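3-hydroxyacyl-thioester dehydratase X (Mycobacterium tuberculosis, PDB 4OOB) catalyses the reversible dehydration of (3R)-3-hydroxyacyl-CoA thioesters to trans-2-enoyl-CoA, favouring acyl chains of eight to twelve carbons. Local coordinates at residues A[11-21]-A[81-92]. Numbering follows the deposited sequence.
Sequences TVTVEELPIDP and IAVTDAVGVRVR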
loop_
_atom_site.group_PDB
_atom_site.type_symbol
_atom_site.label_atom_id
_atom_site.label_comp_id
_atom_site.label_asym_id
_atom_site.label_seq_id
_atom_site.Cartn_x
_atom_site.Cartn_y
_atom_site.Cartn_z
ATOM N N THR A 11 19.423 2.239 -8.598
ATOM C CA THR A 11 19.524 2.199 -7.093
ATOM C C THR A 11 19.550 3.583 -6.417
ATOM O O THR A 11 20.295 4.437 -6.820
ATOM C CB THR A 11 20.744 1.351 -6.642
ATOM O OG1 THR A 11 20.449 -0.029 -6.905
ATOM C CG2 THR A 11 21.034 1.500 -5.146
ATOM N N VAL A 12 18.711 3.794 -5.395
ATOM C CA VAL A 12 18.819 4.970 -4.503
ATOM C C VAL A 12 19.156 4.510 -3.090
ATOM O O VAL A 12 18.716 3.459 -2.654
ATOM C CB VAL A 12 17.515 5.802 -4.458
ATOM C CG1 VAL A 12 17.092 6.152 -3.033
ATOM C CG2 VAL A 12 17.633 7.069 -5.311
ATOM N N THR A 13 19.887 5.345 -2.360
ATOM C CA THR A 13 20.465 4.972 -1.080
ATOM C C THR A 13 20.239 6.109 -0.095
ATOM O O THR A 13 20.475 7.270 -0.429
ATOM C CB THR A 13 21.951 4.695 -1.286
ATOM O OG1 THR A 13 22.135 3.293 -1.450
ATOM C CG2 THR A 13 22.756 5.187 -0.143
ATOM N N VAL A 14 19.745 5.800 1.091
ATOM C CA VAL A 14 19.595 6.835 2.113
ATOM C C VAL A 14 20.214 6.319 3.393
ATOM O O VAL A 14 19.744 5.356 3.972
ATOM C CB VAL A 14 18.126 7.237 2.384
ATOM C CG1 VAL A 14 18.082 8.411 3.368
ATOM C CG2 VAL A 14 17.375 7.519 1.076
ATOM N N GLU A 15 21.283 6.993 3.804
ATOM C CA GLU A 15 22.159 6.551 4.888
ATOM C C GLU A 15 21.454 6.334 6.187
ATOM O O GLU A 15 21.588 5.292 6.813
ATOM C CB GLU A 15 23.264 7.591 5.138
ATOM C CG GLU A 15 24.483 7.372 4.280
ATOM C CD GLU A 15 25.144 6.069 4.636
ATOM O OE1 GLU A 15 25.137 5.145 3.788
ATOM O OE2 GLU A 15 25.627 5.975 5.787
ATOM N N GLU A 16 20.772 7.363 6.640
ATOM C CA GLU A 16 20.196 7.321 7.964
ATOM C C GLU A 16 19.003 8.220 7.896
ATOM O O GLU A 16 19.133 9.429 7.683
ATOM C CB GLU A 16 21.188 7.783 9.048
ATOM C CG GLU A 16 20.558 7.939 10.432
ATOM C CD GLU A 16 21.531 7.717 11.584
ATOM O OE1 GLU A 16 22.196 6.663 11.591
ATOM O OE2 GLU A 16 21.610 8.576 12.506
ATOM N N LEU A 17 17.837 7.604 8.023
ATOM C CA LEU A 17 16.578 8.292 7.919
ATOM C C LEU A 17 15.952 8.209 9.308
ATOM O O LEU A 17 15.718 7.092 9.824
ATOM C CB LEU A 17 15.708 7.613 6.851
ATOM C CG LEU A 17 14.495 8.385 6.361
ATOM C CD1 LEU A 17 14.949 9.562 5.517
ATOM C CD2 LEU A 17 13.571 7.479 5.587
ATOM N N PRO A 18 15.762 9.383 9.955
ATOM C CA PRO A 18 15.098 9.386 11.262
ATOM C C PRO A 18 13.599 9.159 11.118
ATOM O O PRO A 18 13.031 9.374 10.063
ATOM C CB PRO A 18 15.376 10.799 11.819
ATOM C CG PRO A 18 15.661 11.649 10.625
ATOM C CD PRO A 18 16.192 10.735 9.535
ATOM N N ILE A 19 12.980 8.701 12.190
ATOM C CA ILE A 19 11.544 8.520 12.208
ATOM C C ILE A 19 10.965 9.572 13.136
ATOM O O ILE A 19 11.357 9.666 14.290
ATOM C CB ILE A 19 11.205 7.076 12.644
ATOM C CG1 ILE A 19 11.548 6.121 11.482
ATOM C CG2 ILE A 19 9.746 6.945 13.093
ATOM C CD1 ILE A 19 11.712 4.663 11.867
ATOM N N ASP A 20 10.055 10.376 12.601
ATOM C CA ASP A 20 9.255 11.265 13.392
ATOM C C ASP A 20 8.062 10.571 14.073
ATOM O O ASP A 20 7.067 10.247 13.406
ATOM C CB ASP A 20 8.727 12.398 12.550
ATOM C CG ASP A 20 7.937 13.366 13.369
ATOM O OD1 ASP A 20 8.004 13.254 14.616
ATOM O OD2 ASP A 20 7.233 14.212 12.790
ATOM N N PRO A 21 8.109 10.435 15.417
ATOM C CA PRO A 21 7.033 9.764 16.111
ATOM C C PRO A 21 5.643 10.370 15.890
ATOM O O PRO A 21 4.642 9.631 15.986
ATOM C CB PRO A 21 7.422 9.871 17.580
ATOM C CG PRO A 21 8.885 10.189 17.590
ATOM C CD PRO A 21 9.134 10.951 16.333
ATOM N N ILE A 81 10.319 -2.482 13.665
ATOM C CA ILE A 81 11.113 -1.275 13.682
ATOM C C ILE A 81 10.556 -0.353 14.769
ATOM O O ILE A 81 9.350 -0.094 14.831
ATOM C CB ILE A 81 11.051 -0.577 12.314
ATOM C CG1 ILE A 81 11.738 -1.443 11.253
ATOM C CG2 ILE A 81 11.714 0.797 12.372
ATOM C CD1 ILE A 81 11.428 -0.992 9.846
ATOM N N ALA A 82 11.446 0.102 15.641
ATOM C CA ALA A 82 11.046 0.957 16.721
ATOM C C ALA A 82 10.833 2.372 16.182
ATOM O O ALA A 82 11.462 2.816 15.232
ATOM C CB ALA A 82 12.059 0.931 17.872
ATOM N N VAL A 83 9.864 3.043 16.767
ATOM C CA VAL A 83 9.659 4.450 16.555
ATOM C C VAL A 83 10.985 5.211 16.834
ATOM O O VAL A 83 11.285 6.216 16.200
ATOM C CB VAL A 83 8.494 4.842 17.470
ATOM C CG1 VAL A 83 8.435 6.323 17.747
ATOM C CG2 VAL A 83 7.204 4.350 16.851
ATOM N N THR A 84 11.798 4.692 17.752
ATOM C CA THR A 84 13.073 5.328 18.146
ATOM C C THR A 84 14.243 4.979 17.233
ATOM O O THR A 84 15.291 5.576 17.353
ATOM C CB THR A 84 13.471 4.955 19.587
ATOM O OG1 THR A 84 13.565 3.530 19.735
ATOM C CG2 THR A 84 12.437 5.450 20.567
ATOM N N ASP A 85 14.066 4.020 16.320
ATOM C CA ASP A 85 15.097 3.695 15.328
ATOM C C ASP A 85 15.282 4.792 14.279
ATOM O O ASP A 85 14.361 5.529 13.949
ATOM C CB ASP A 85 14.749 2.409 14.607
ATOM C CG ASP A 85 14.860 1.205 15.478
ATOM O OD1 ASP A 85 15.591 1.250 16.485
ATOM O OD2 ASP A 85 14.248 0.180 15.135
ATOM N N ALA A 86 16.505 4.913 13.788
ATOM C CA ALA A 86 16.775 5.596 12.521
ATOM C C ALA A 86 17.004 4.447 11.518
ATOM O O ALA A 86 17.390 3.345 11.955
ATOM C CB ALA A 86 18.008 6.482 12.654
ATOM N N VAL A 87 16.754 4.652 10.215
ATOM C CA VAL A 87 16.833 3.520 9.248
ATOM C C VAL A 87 17.696 3.729 8.014
ATOM O O VAL A 87 17.762 4.824 7.485
ATOM C CB VAL A 87 15.431 3.042 8.767
ATOM C CG1 VAL A 87 14.633 2.468 9.903
ATOM C CG2 VAL A 87 14.660 4.124 8.051
ATOM N N GLY A 88 18.368 2.671 7.565
ATOM C CA GLY A 88 19.060 2.700 6.269
ATOM C C GLY A 88 18.018 2.326 5.230
ATOM O O GLY A 88 17.195 1.460 5.459
ATOM N N VAL A 89 18.032 2.984 4.091
ATOM C CA VAL A 89 17.079 2.690 3.032
ATOM C C VAL A 89 17.817 2.483 1.718
ATOM O O VAL A 89 18.629 3.285 1.304
ATOM C CB VAL A 89 16.060 3.846 2.889
ATOM C CG1 VAL A 89 15.046 3.568 1.803
ATOM C CG2 VAL A 89 15.340 4.080 4.192
ATOM N N ARG A 90 17.510 1.395 1.044
ATOM C CA ARG A 90 17.970 1.196 -0.313
ATOM C C ARG A 90 16.778 0.766 -1.154
ATOM O O ARG A 90 16.063 -0.116 -0.747
ATOM C CB ARG A 90 19.059 0.122 -0.378
ATOM C CG ARG A 90 19.772 0.030 -1.741
ATOM C CD ARG A 90 20.600 -1.256 -1.868
ATOM N NE ARG A 90 20.688 -1.787 -0.518
ATOM C CZ ARG A 90 20.287 -2.988 -0.093
ATOM N NH1 ARG A 90 19.888 -3.959 -0.955
ATOM N NH2 ARG A 90 20.364 -3.215 1.236
ATOM N N VAL A 91 16.633 1.353 -2.340
ATOM C CA VAL A 91 15.517 1.072 -3.263
ATOM C C VAL A 91 16.028 0.702 -4.638
ATOM O O VAL A 91 16.982 1.311 -5.132
ATOM C CB VAL A 91 14.666 2.326 -3.525
ATOM C CG1 VAL A 91 13.475 1.991 -4.430
ATOM C CG2 VAL A 91 14.214 2.976 -2.229
ATOM N N ARG A 92 15.383 -0.246 -5.305
ATOM C CA ARG A 92 15.632 -0.399 -6.733
ATOM C C ARG A 92 14.413 -0.791 -7.536
ATOM O O ARG A 92 13.431 -1.338 -6.997
ATOM C CB ARG A 92 16.826 -1.318 -6.993
ATOM C CG ARG A 92 16.630 -2.754 -6.565
ATOM C CD ARG A 92 16.418 -3.719 -7.729
ATOM N NE ARG A 92 17.529 -4.651 -7.824
ATOM C CZ ARG A 92 17.836 -5.433 -8.860
ATOM N NH1 ARG A 92 17.121 -5.459 -9.985
ATOM N NH2 ARG A 92 18.907 -6.209 -8.742
#
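Val87 N donates to Leu17 O at 2.7 Å, and Leu17 N returns a bond to Val87 O, making the two a hydrogen-bonded antiparallel pair. Val14 and Val89 form the next hydrogen-bonded pair, with Val14 N 2.8 Å from Val89 O, and Val12 and Val91 the third. Between Val14 and Leu17 the register slips by one residue: Glu15 turns the chain at a beta bulge and, like Glu16, suits the solvent-facing side. The CG of Glu16 still lies 3.7 Å from Ala86 CB, whose small size leaves room for the glutamate stem.

On the other face branched aliphatic side chains mesh. CB of Val14 sits 4.0 Å from CB of Val89, and Leu17, its CG anti to the backbone N (chi1 -166°), brings CD2 to 4.1 Å from Val89 CG2. Helix 43-57 covers this face, with Leu47 against Leu17 and Leu55 against Val91. Beyond the strands Ile19 CD1 touches Asp85 O at 3.5 Å and also meets CG2 of Ile81. Residues Ala82 to Asp85 form a type I turn; Asp85 OD2 takes the N-H of Ala82 from above the carboxylate plane and also pairs with Arg79. The N-terminal strand 12-18 thus forms, within the chain, one edge of the antiparallel hotdog-fold sheet, packed against the long helix that such sheets wrap.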